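ABC transporter sugar binding protein (Xanthomonas axonopodis pv. citri, PDB 3UOR) probably binds maltose or a related sugar in the periplasm and delivers it to a membrane ABC transporter for uptake. Local coordinates at residues Ala370-Val374 against Leu375-Arg379; Leu198-Ala201 against Leu202-Asp205; Ala316-Lys319 against Leu320-Tyr323; Glu104-Gln107 against Pro108-Ala111. All coordinates share one frame; numbering follows the deposited sequence.

How the contacts relate
From the N terminus the order is contact 4, contact 2, contact 3 and contact 1. Each lies within one unbroken run of chain, so each closes only a helical or single turn. None encloses or crosses another. They meet in two pairs. Contact 4, at the start of helix 107-111, touches contact 3 on helix 314-324, where the Trp318 ring packs against Tyr109 and Val110. Contact 2, at the end of helix 195-202, touches contact 1, at the start of helix 377-394, through Leu198 against Thr371 and Trp377. Contacts 2 and 3 lie on opposite sides of the chain's centre, with their own centres about 35 Å apart.

Contact 1 (Ala370-Val374 against Leu375-Arg379); sequences ATPKV and LEWER
Val374 and Trp377 close a type I beta turn. It leads the loop after helix 359-364 into helix 377-394. Leu375 comes first after the join. Its side chain heads away from residues 370-374. Glu376 follows at the N-cap position. Its chain is bent at chi2 (-76°), which folds the carboxylate back beside Val374. Glu376 OE2 then lies 3.3 Å from Val374 CB. The Glu376 side chain also packs on Ile412 and Arg416. Trp377 makes the turn's hydrogen bond and brings an aromatic face to the loop. The backbone N of Trp377 donates to Val374 O at 3.0 Å. The Trp377 CG lies anti to the backbone N (chi1 -176°), and the indole reaches back to the residues before the turn. One face of the indole takes two CH-pi contacts. Pro372 CD sits 3.8 Å from the centroid of the Trp377 six-membered ring. Thr371 CB sits over the same face, 3.9 Å from the centroid of the Trp377 five-membered ring. Val374 CG2 lies near the ring plane at the edge, 4.0 Å from Trp377 CB. Thr371 CG2 touches Trp377 NE1 at 3.5 Å.

Contact 2 (Leu198-Ala201 against Leu202-Asp205); sequences LSFA and LQQD
Gln204 folds back on Ala201 and Phe200, three and four residues before it. Gln204 CB lies 3.5 Å from Ala201 O. Gln204 CG is closer to Ala201 O, at 3.3 Å. The chain then bends at chi2 (-49°) and turns the amide toward the carbonyl of Phe200. Gln204 CD comes to 3.8 Å from Phe200 O. At the tip, Gln204 NE2 donates to Phe200 O at 2.9 Å. The bond is nearly straight, with an N-H...O angle of 172°. The acceptor lies in the amide plane, and the donor sits nearly on the extension of the C=O bond. The backbone N of Gln204 also donates, to Ala201 O.

This is the C-terminal end of helix 195-202, where the regular bonding runs out. Leu202 N still donates to Leu198 O at 2.8 Å, as in an alpha helix. Gln203 N makes only weak bonds, to Ser199 O and Phe200 O. The Gln204 amide thus takes up a carbonyl of the last turn, which has that weak backbone bond as well. One turn apart, the Leu198 and Leu202 side chains meet, with CD1 of Leu198 4.0 Å from CG of Leu202.

Gln203 runs alongside Phe200, both pointing the same way, with ring and amide planes 74° apart. Its OE1 lies in the plane of the ring at the edge. That oxygen accepts from Trp166 NE1, and NE2 of Gln203 bonds to the carbonyls of Pro290 and Ala297. The Phe200 ring also meets Phe229 edge-to-face.

Contact 3 (Ala316-Lys319 against Leu320-Tyr323); sequences ASWK and LIEY
Trp318 and Glu322 are four residues apart on helix 314-324 and pair along one side of it. Trp318 CG anti to the backbone N (chi1 168°) leans the indole toward the next turn, where Glu322 stands. The Glu322 chain is extended beyond CG. Trp318 NE1 makes a weak hydrogen bond to Glu322 OE2 at 3.2 Å. Its N-H...O angle is 141°, and the ring and carboxylate planes are 77° apart. Glu322 CB lies over one face of the indole, toward its rim. OE2 has a stronger partner in the hydroxyl of Ser113, which ties the helix to a nearby loop. The backbone adds regular alpha-helical bonds: Glu322 N to Trp318 O at 2.9 Å, and Tyr323 N to Lys319 O at 2.9 Å. Lys319 is the exposed member. It meets the next turn mainly through its backbone, and Lys319 NZ stays 6.3 Å from Glu322 OE1, too far for an ion pair. Elsewhere the helix packs on strands 30-36, 86-90 and 303-307. The Ile321 and Trp318 side chains cross at about a right angle, with Ile321 CG2 4.1 Å from Trp318 CZ3.

Contact 4 (Glu104-Gln107 against Pro108-Ala111); sequences EPMQ and PYVA
Two first torsions bring Glu104 and Tyr109 together. In Glu104 the CG is anti to the backbone N (chi1 176°) and the chain then bends at chi2. In Tyr109 the CG is anti to the carbonyl carbon (chi1 -63°), which turns the ring back toward the loop. The two side chains cross at about a right angle. Glu104 CG lies 3.8 Å from Tyr109 CE2. Glu104 OE2 is at the ring edge, in its plane. Glu104 OE2 takes only a weak hydrogen bond from Tyr109 OH at 3.5 Å. The other carboxylate oxygen, OE1, is held by a salt bridge to Lys314. The lysine charge would probably favour the ionised carboxylate.

Met106 approaches the same ring. Met106 CE lies 4.1 Å from Tyr109 CD2. Met106 SD is 5.4 Å from the Tyr109 ring centroid and 47° off the ring normal, an oblique Met-aromatic contact. Gln107 folds over the next turn. Gln107 OE1 lies 4.0 Å from Val110 CB, and Gln107 NE2 3.9 Å from Ala111 CB.

The backbone makes the first helical bonds here. Val110 N donates to Met106 O at 3.0 Å. Ala111 N donates to Gln107 O at 2.9 Å. Pro108 has no N-H to give, which costs nothing in a first turn, where no earlier helical carbonyl awaits one. The whole is a helix start, with proline in the first turn of helix 107-111 and a Met-aromatic contact joining the preceding loop to that first turn.

Contact 1 (Ala370-Val374 against Leu375-Arg379)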
loop_
_atom_site.group_PDB
_atom_site.type_symbol
_atom_site.label_atom_id
_atom_site.label_comp_id
_atom_site.label_asym_id
_atom_site.label_seq_id
_atom_site.Cartn_x
_atom_site.Cartn_y
_atom_site.Cartn_z
ATOM N N ALA A 370 -2.315 5.616 7.432
ATOM C CA ALA A 370 -2.335 6.472 6.252
ATOM C C ALA A 370 -1.119 7.410 6.236
ATOM O O ALA A 370 -0.657 7.862 7.284
ATOM C CB ALA A 370 -3.623 7.281 6.207
ATOM N N THR A 371 -0.597 7.686 5.045
ATOM C CA THR A 371 0.480 8.679 4.873
ATOM C C THR A 371 -0.153 10.065 4.906
ATOM O O THR A 371 -1.368 10.185 4.689
ATOM C CB THR A 371 1.188 8.472 3.527
ATOM O OG1 THR A 371 0.223 8.055 2.543
ATOM C CG2 THR A 371 2.235 7.396 3.642
ATOM N N PRO A 372 0.647 11.123 5.169
ATOM C CA PRO A 372 0.064 12.467 5.257
ATOM C C PRO A 372 -0.750 12.788 4.011
ATOM O O PRO A 372 -0.317 12.453 2.932
ATOM C CB PRO A 372 1.296 13.370 5.385
ATOM C CG PRO A 372 2.280 12.497 6.104
ATOM C CD PRO A 372 2.086 11.137 5.499
ATOM N N LYS A 373 -1.930 13.381 4.162
ATOM C CA LYS A 373 -2.840 13.533 3.031
ATOM C C LYS A 373 -2.633 14.833 2.266
ATOM O O LYS A 373 -3.540 15.660 2.177
ATOM C CB LYS A 373 -4.302 13.423 3.471
ATOM C CG LYS A 373 -4.756 12.020 3.812
ATOM C CD LYS A 373 -4.965 11.932 5.305
ATOM C CE LYS A 373 -5.929 10.834 5.678
ATOM N NZ LYS A 373 -6.913 11.409 6.630
ATOM N N VAL A 374 -1.439 14.998 1.710
ATOM C CA VAL A 374 -1.150 16.136 0.849
ATOM C C VAL A 374 -0.975 15.696 -0.590
ATOM O O VAL A 374 -0.433 14.636 -0.901
ATOM C CB VAL A 374 0.093 16.891 1.307
ATOM C CG1 VAL A 374 -0.125 17.421 2.717
ATOM C CG2 VAL A 374 1.332 15.980 1.255
ATOM N N LEU A 375 -1.484 16.530 -1.470
ATOM C CA LEU A 375 -1.378 16.368 -2.903
ATOM C C LEU A 375 0.077 16.065 -3.341
ATOM O O LEU A 375 0.314 15.248 -4.232
ATOM C CB LEU A 375 -1.895 17.672 -3.504
ATOM C CG LEU A 375 -1.930 17.970 -4.962
ATOM C CD1 LEU A 375 -2.983 19.045 -5.140
ATOM C CD2 LEU A 375 -0.555 18.442 -5.368
ATOM N N GLU A 376 1.053 16.673 -2.679
ATOM C CA GLU A 376 2.450 16.482 -3.087
ATOM C C GLU A 376 3.162 15.271 -2.468
ATOM O O GLU A 376 4.387 15.109 -2.607
ATOM C CB GLU A 376 3.256 17.779 -2.934
ATOM C CG GLU A 376 2.925 18.627 -1.732
ATOM C CD GLU A 376 1.612 19.426 -1.847
ATOM O OE1 GLU A 376 1.531 20.440 -2.574
ATOM O OE2 GLU A 376 0.659 19.053 -1.151
ATOM N N TRP A 377 2.389 14.400 -1.824
ATOM C CA TRP A 377 2.964 13.222 -1.170
ATOM C C TRP A 377 3.806 12.329 -2.100
ATOM O O TRP A 377 4.878 11.887 -1.724
ATOM C CB TRP A 377 1.903 12.369 -0.435
ATOM C CG TRP A 377 2.573 11.258 0.278
ATOM C CD1 TRP A 377 2.548 9.928 -0.049
ATOM C CD2 TRP A 377 3.468 11.384 1.389
ATOM N NE1 TRP A 377 3.337 9.220 0.829
ATOM C CE2 TRP A 377 3.923 10.100 1.707
ATOM C CE3 TRP A 377 3.902 12.465 2.163
ATOM C CZ2 TRP A 377 4.794 9.862 2.769
ATOM C CZ3 TRP A 377 4.753 12.237 3.197
ATOM C CH2 TRP A 377 5.199 10.943 3.503
ATOM N N GLU A 378 3.340 12.055 -3.304
ATOM C CA GLU A 378 4.127 11.197 -4.184
ATOM C C GLU A 378 5.492 11.795 -4.522
ATOM O O GLU A 378 6.485 11.082 -4.520
ATOM C CB GLU A 378 3.371 10.861 -5.465
ATOM C CG GLU A 378 2.385 9.716 -5.274
ATOM C CD GLU A 378 1.863 9.162 -6.594
ATOM O OE1 GLU A 378 1.159 9.897 -7.325
ATOM O OE2 GLU A 378 2.160 7.984 -6.898
ATOM N N ARG A 379 5.545 13.095 -4.803
ATOM C CA ARG A 379 6.821 13.769 -5.025
ATOM C C ARG A 379 7.713 13.621 -3.788
ATOM O O ARG A 379 8.890 13.310 -3.880
ATOM C CB ARG A 379 6.603 15.254 -5.318
ATOM C CG ARG A 379 5.992 15.536 -6.688
ATOM C CD ARG A 379 5.398 16.948 -6.766
ATOM N NE ARG A 379 6.422 17.980 -6.939
ATOM C CZ ARG A 379 6.228 19.271 -6.674
ATOM N NH1 ARG A 379 5.046 19.673 -6.207
ATOM N NH2 ARG A 379 7.214 20.158 -6.866
#

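Contact 2 (Leu198-Ala201 against Leu202-Asp205)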
loop_
_atom_site.group_PDB
_atom_site.type_symbol
_atom_site.label_atom_id
_atom_site.label_comp_id
_atom_site.label_asym_id
_atom_site.label_seq_id
_atom_site.Cartn_x
_atom_site.Cartn_y
_atom_site.Cartn_z
ATOM N N LEU A 198 9.545 3.646 3.944
ATOM C CA LEU A 198 8.289 4.269 4.354
ATOM C C LEU A 198 7.579 3.425 5.434
ATOM O O LEU A 198 7.103 3.969 6.433
ATOM C CB LEU A 198 7.377 4.513 3.151
ATOM C CG LEU A 198 5.984 5.039 3.496
ATOM C CD1 LEU A 198 6.104 6.372 4.214
ATOM C CD2 LEU A 198 5.153 5.209 2.224
ATOM N N SER A 199 7.523 2.108 5.238
ATOM C CA SER A 199 6.868 1.221 6.216
ATOM C C SER A 199 7.485 1.428 7.591
ATOM O O SER A 199 6.775 1.647 8.564
ATOM C CB SER A 199 7.009 -0.258 5.817
ATOM O OG SER A 199 6.361 -0.490 4.580
ATOM N N PHE A 200 8.816 1.378 7.666
ATOM C CA PHE A 200 9.505 1.523 8.948
ATOM C C PHE A 200 9.324 2.912 9.550
ATOM O O PHE A 200 9.333 3.060 10.770
ATOM C CB PHE A 200 11.000 1.156 8.823
ATOM C CG PHE A 200 11.223 -0.281 8.488
ATOM C CD1 PHE A 200 10.634 -1.284 9.267
ATOM C CD2 PHE A 200 11.970 -0.649 7.382
ATOM C CE1 PHE A 200 10.814 -2.622 8.968
ATOM C CE2 PHE A 200 12.155 -2.007 7.073
ATOM C CZ PHE A 200 11.573 -2.990 7.875
ATOM N N ALA A 201 9.176 3.929 8.700
ATOM C CA ALA A 201 8.964 5.299 9.183
ATOM C C ALA A 201 7.550 5.476 9.723
ATOM O O ALA A 201 7.329 6.194 10.715
ATOM C CB ALA A 201 9.243 6.310 8.067
ATOM N N LEU A 202 6.588 4.815 9.078
ATOM C CA LEU A 202 5.212 4.807 9.579
ATOM C C LEU A 202 5.067 4.121 10.941
ATOM O O LEU A 202 4.073 4.324 11.609
ATOM C CB LEU A 202 4.259 4.155 8.580
ATOM C CG LEU A 202 4.059 4.951 7.310
ATOM C CD1 LEU A 202 3.237 4.136 6.308
ATOM C CD2 LEU A 202 3.372 6.218 7.676
ATOM N N GLN A 203 6.043 3.304 11.349
ATOM C CA GLN A 203 5.965 2.654 12.669
ATOM C C GLN A 203 6.359 3.570 13.835
ATOM O O GLN A 203 6.416 3.117 14.968
ATOM C CB GLN A 203 6.813 1.373 12.712
ATOM C CG GLN A 203 6.400 0.337 11.675
ATOM C CD GLN A 203 7.316 -0.838 11.679
ATOM O OE1 GLN A 203 8.473 -0.737 12.108
ATOM N NE2 GLN A 203 6.819 -1.974 11.211
ATOM N N GLN A 204 6.621 4.847 13.563
ATOM C CA GLN A 204 7.103 5.765 14.600
ATOM C C GLN A 204 5.945 6.618 15.076
ATOM O O GLN A 204 4.982 6.788 14.357
ATOM C CB GLN A 204 8.216 6.672 14.048
ATOM C CG GLN A 204 9.378 5.916 13.343
ATOM C CD GLN A 204 9.913 4.748 14.173
ATOM O OE1 GLN A 204 10.218 4.905 15.357
ATOM N NE2 GLN A 204 10.018 3.566 13.551
ATOM N N ASP A 205 6.069 7.203 16.261
ATOM C CA ASP A 205 4.984 7.970 16.859
ATOM C C ASP A 205 4.795 9.327 16.238
ATOM O O ASP A 205 3.720 9.919 16.347
ATOM C CB ASP A 205 5.239 8.173 18.346
ATOM C CG ASP A 205 4.971 6.929 19.144
ATOM O OD1 ASP A 205 4.077 6.157 18.725
ATOM O OD2 ASP A 205 5.654 6.719 20.172
#

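Contact 3 (Ala316-Lys319 against Leu320-Tyr323)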
loop_
_atom_site.group_PDB
_atom_site.type_symbol
_atom_site.label_atom_id
_atom_site.label_comp_id
_atom_site.label_asym_id
_atom_site.label_seq_id
_atom_site.Cartn_x
_atom_site.Cartn_y
_atom_site.Cartn_z
ATOM N N ALA A 316 -27.324 4.835 -8.727
ATOM C CA ALA A 316 -26.971 3.588 -9.404
ATOM C C ALA A 316 -25.506 3.360 -9.118
ATOM O O ALA A 316 -25.077 2.246 -8.823
ATOM C CB ALA A 316 -27.201 3.689 -10.907
ATOM N N SER A 317 -24.744 4.446 -9.200
ATOM C CA SER A 317 -23.310 4.420 -8.962
ATOM C C SER A 317 -23.006 3.918 -7.561
ATOM O O SER A 317 -22.139 3.071 -7.388
ATOM C CB SER A 317 -22.715 5.811 -9.174
ATOM O OG SER A 317 -22.633 6.105 -10.558
ATOM N N TRP A 318 -23.730 4.427 -6.567
ATOM C CA TRP A 318 -23.526 3.961 -5.212
ATOM C C TRP A 318 -23.806 2.465 -5.089
ATOM O O TRP A 318 -23.082 1.752 -4.406
ATOM C CB TRP A 318 -24.398 4.708 -4.212
ATOM C CG TRP A 318 -24.359 4.002 -2.903
ATOM C CD1 TRP A 318 -25.355 3.263 -2.332
ATOM C CD2 TRP A 318 -23.232 3.902 -2.025
ATOM N NE1 TRP A 318 -24.924 2.730 -1.133
ATOM C CE2 TRP A 318 -23.626 3.113 -0.924
ATOM C CE3 TRP A 318 -21.934 4.424 -2.051
ATOM C CZ2 TRP A 318 -22.767 2.832 0.138
ATOM C CZ3 TRP A 318 -21.084 4.143 -1.001
ATOM C CH2 TRP A 318 -21.505 3.353 0.081
ATOM N N LYS A 319 -24.864 1.984 -5.731
ATOM C CA LYS A 319 -25.204 0.557 -5.633
ATOM C C LYS A 319 -24.060 -0.317 -6.134
ATOM O O LYS A 319 -23.781 -1.373 -5.570
ATOM C CB LYS A 319 -26.487 0.227 -6.411
ATOM C CG LYS A 319 -27.770 0.776 -5.786
ATOM C CD LYS A 319 -28.970 0.451 -6.672
ATOM C CE LYS A 319 -30.295 0.941 -6.084
ATOM N NZ LYS A 319 -30.867 -0.036 -5.114
ATOM N N LEU A 320 -23.405 0.117 -7.203
ATOM C CA LEU A 320 -22.269 -0.626 -7.718
ATOM C C LEU A 320 -21.148 -0.690 -6.675
ATOM O O LEU A 320 -20.509 -1.730 -6.493
ATOM C CB LEU A 320 -21.761 -0.007 -9.019
ATOM C CG LEU A 320 -20.395 -0.505 -9.457
ATOM C CD1 LEU A 320 -20.412 -1.997 -9.683
ATOM C CD2 LEU A 320 -19.953 0.224 -10.707
ATOM N N ILE A 321 -20.922 0.411 -5.970
ATOM C CA ILE A 321 -19.815 0.465 -5.019
ATOM C C ILE A 321 -20.126 -0.400 -3.814
ATOM O O ILE A 321 -19.254 -1.091 -3.267
ATOM C CB ILE A 321 -19.518 1.895 -4.555
ATOM C CG1 ILE A 321 -18.839 2.690 -5.674
ATOM C CG2 ILE A 321 -18.592 1.875 -3.361
ATOM C CD1 ILE A 321 -18.486 4.093 -5.264
ATOM N N GLU A 322 -21.392 -0.371 -3.428
ATOM C CA GLU A 322 -21.888 -1.154 -2.320
ATOM C C GLU A 322 -21.736 -2.628 -2.632
ATOM O O GLU A 322 -21.301 -3.393 -1.778
ATOM C CB GLU A 322 -23.356 -0.824 -2.076
ATOM C CG GLU A 322 -23.858 -1.300 -0.740
ATOM C CD GLU A 322 -25.317 -0.943 -0.522
ATOM O OE1 GLU A 322 -26.176 -1.530 -1.209
ATOM O OE2 GLU A 322 -25.598 -0.087 0.333
ATOM N N TYR A 323 -22.085 -3.018 -3.857
ATOM C CA TYR A 323 -21.929 -4.403 -4.308
ATOM C C TYR A 323 -20.472 -4.842 -4.159
ATOM O O TYR A 323 -20.188 -5.920 -3.631
ATOM C CB TYR A 323 -22.381 -4.551 -5.764
ATOM C CG TYR A 323 -22.087 -5.904 -6.383
ATOM C CD1 TYR A 323 -22.956 -6.976 -6.218
ATOM C CD2 TYR A 323 -20.944 -6.102 -7.141
ATOM C CE1 TYR A 323 -22.680 -8.213 -6.788
ATOM C CE2 TYR A 323 -20.653 -7.330 -7.707
ATOM C CZ TYR A 323 -21.518 -8.380 -7.530
ATOM O OH TYR A 323 -21.209 -9.595 -8.102
#

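Contact 4 (Glu104-Gln107 against Pro108-Ala111)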
loop_
_atom_site.group_PDB
_atom_site.type_symbol
_atom_site.label_atom_id
_atom_site.label_comp_id
_atom_site.label_asym_id
_atom_site.label_seq_id
_atom_site.Cartn_x
_atom_site.Cartn_y
_atom_site.Cartn_z
ATOM N N GLU A 104 -17.607 13.259 -4.911
ATOM C CA GLU A 104 -18.843 13.278 -4.152
ATOM C C GLU A 104 -18.582 12.852 -2.715
ATOM O O GLU A 104 -18.004 11.788 -2.488
ATOM C CB GLU A 104 -19.837 12.312 -4.788
ATOM C CG GLU A 104 -21.131 12.171 -4.016
ATOM C CD GLU A 104 -22.093 13.319 -4.284
ATOM O OE1 GLU A 104 -21.802 14.168 -5.155
ATOM O OE2 GLU A 104 -23.145 13.357 -3.624
ATOM N N PRO A 105 -19.012 13.666 -1.736
ATOM C CA PRO A 105 -18.898 13.238 -0.335
ATOM C C PRO A 105 -19.641 11.922 -0.134
ATOM O O PRO A 105 -20.775 11.790 -0.583
ATOM C CB PRO A 105 -19.602 14.354 0.437
ATOM C CG PRO A 105 -19.518 15.565 -0.495
ATOM C CD PRO A 105 -19.649 14.988 -1.870
ATOM N N MET A 106 -19.010 10.969 0.539
ATOM C CA MET A 106 -19.541 9.627 0.621
ATOM C C MET A 106 -20.284 9.345 1.913
ATOM O O MET A 106 -21.012 8.365 1.995
ATOM C CB MET A 106 -18.422 8.604 0.471
ATOM C CG MET A 106 -17.883 8.485 -0.932
ATOM S SD MET A 106 -19.108 7.724 -1.999
ATOM C CE MET A 106 -19.630 9.176 -2.823
ATOM N N GLN A 107 -20.096 10.175 2.926
ATOM C CA GLN A 107 -20.661 9.860 4.235
ATOM C C GLN A 107 -22.187 9.694 4.224
ATOM O O GLN A 107 -22.705 8.813 4.891
ATOM C CB GLN A 107 -20.216 10.861 5.307
ATOM C CG GLN A 107 -20.675 10.490 6.720
ATOM C CD GLN A 107 -20.402 9.030 7.094
ATOM O OE1 GLN A 107 -19.407 8.436 6.667
ATOM N NE2 GLN A 107 -21.287 8.448 7.903
ATOM N N PRO A 108 -22.911 10.531 3.457
ATOM C CA PRO A 108 -24.368 10.365 3.363
ATOM C C PRO A 108 -24.793 9.001 2.796
ATOM O O PRO A 108 -25.825 8.466 3.202
ATOM C CB PRO A 108 -24.793 11.499 2.422
ATOM C CG PRO A 108 -23.729 12.525 2.583
ATOM C CD PRO A 108 -22.453 11.751 2.774
ATOM N N TYR A 109 -24.014 8.445 1.874
ATOM C CA TYR A 109 -24.332 7.131 1.322
ATOM C C TYR A 109 -23.953 6.041 2.312
ATOM O O TYR A 109 -24.664 5.057 2.476
ATOM C CB TYR A 109 -23.624 6.909 -0.018
ATOM C CG TYR A 109 -24.045 7.882 -1.095
ATOM C CD1 TYR A 109 -25.118 7.603 -1.933
ATOM C CD2 TYR A 109 -23.375 9.089 -1.268
ATOM C CE1 TYR A 109 -25.515 8.508 -2.920
ATOM C CE2 TYR A 109 -23.760 9.996 -2.256
ATOM C CZ TYR A 109 -24.829 9.694 -3.074
ATOM O OH TYR A 109 -25.212 10.588 -4.049
ATOM N N VAL A 110 -22.819 6.213 2.979
ATOM C CA VAL A 110 -22.350 5.182 3.893
ATOM C C VAL A 110 -23.350 5.066 5.044
ATOM O O VAL A 110 -23.668 3.970 5.508
ATOM C CB VAL A 110 -20.935 5.500 4.439
ATOM C CG1 VAL A 110 -20.609 4.572 5.595
ATOM C CG2 VAL A 110 -19.880 5.382 3.316
ATOM N N ALA A 111 -23.854 6.212 5.486
ATOM C CA ALA A 111 -24.759 6.271 6.623
ATOM C C ALA A 111 -26.079 5.560 6.340
ATOM O O ALA A 111 -26.713 5.037 7.256
ATOM C CB ALA A 111 -25.018 7.735 7.027
#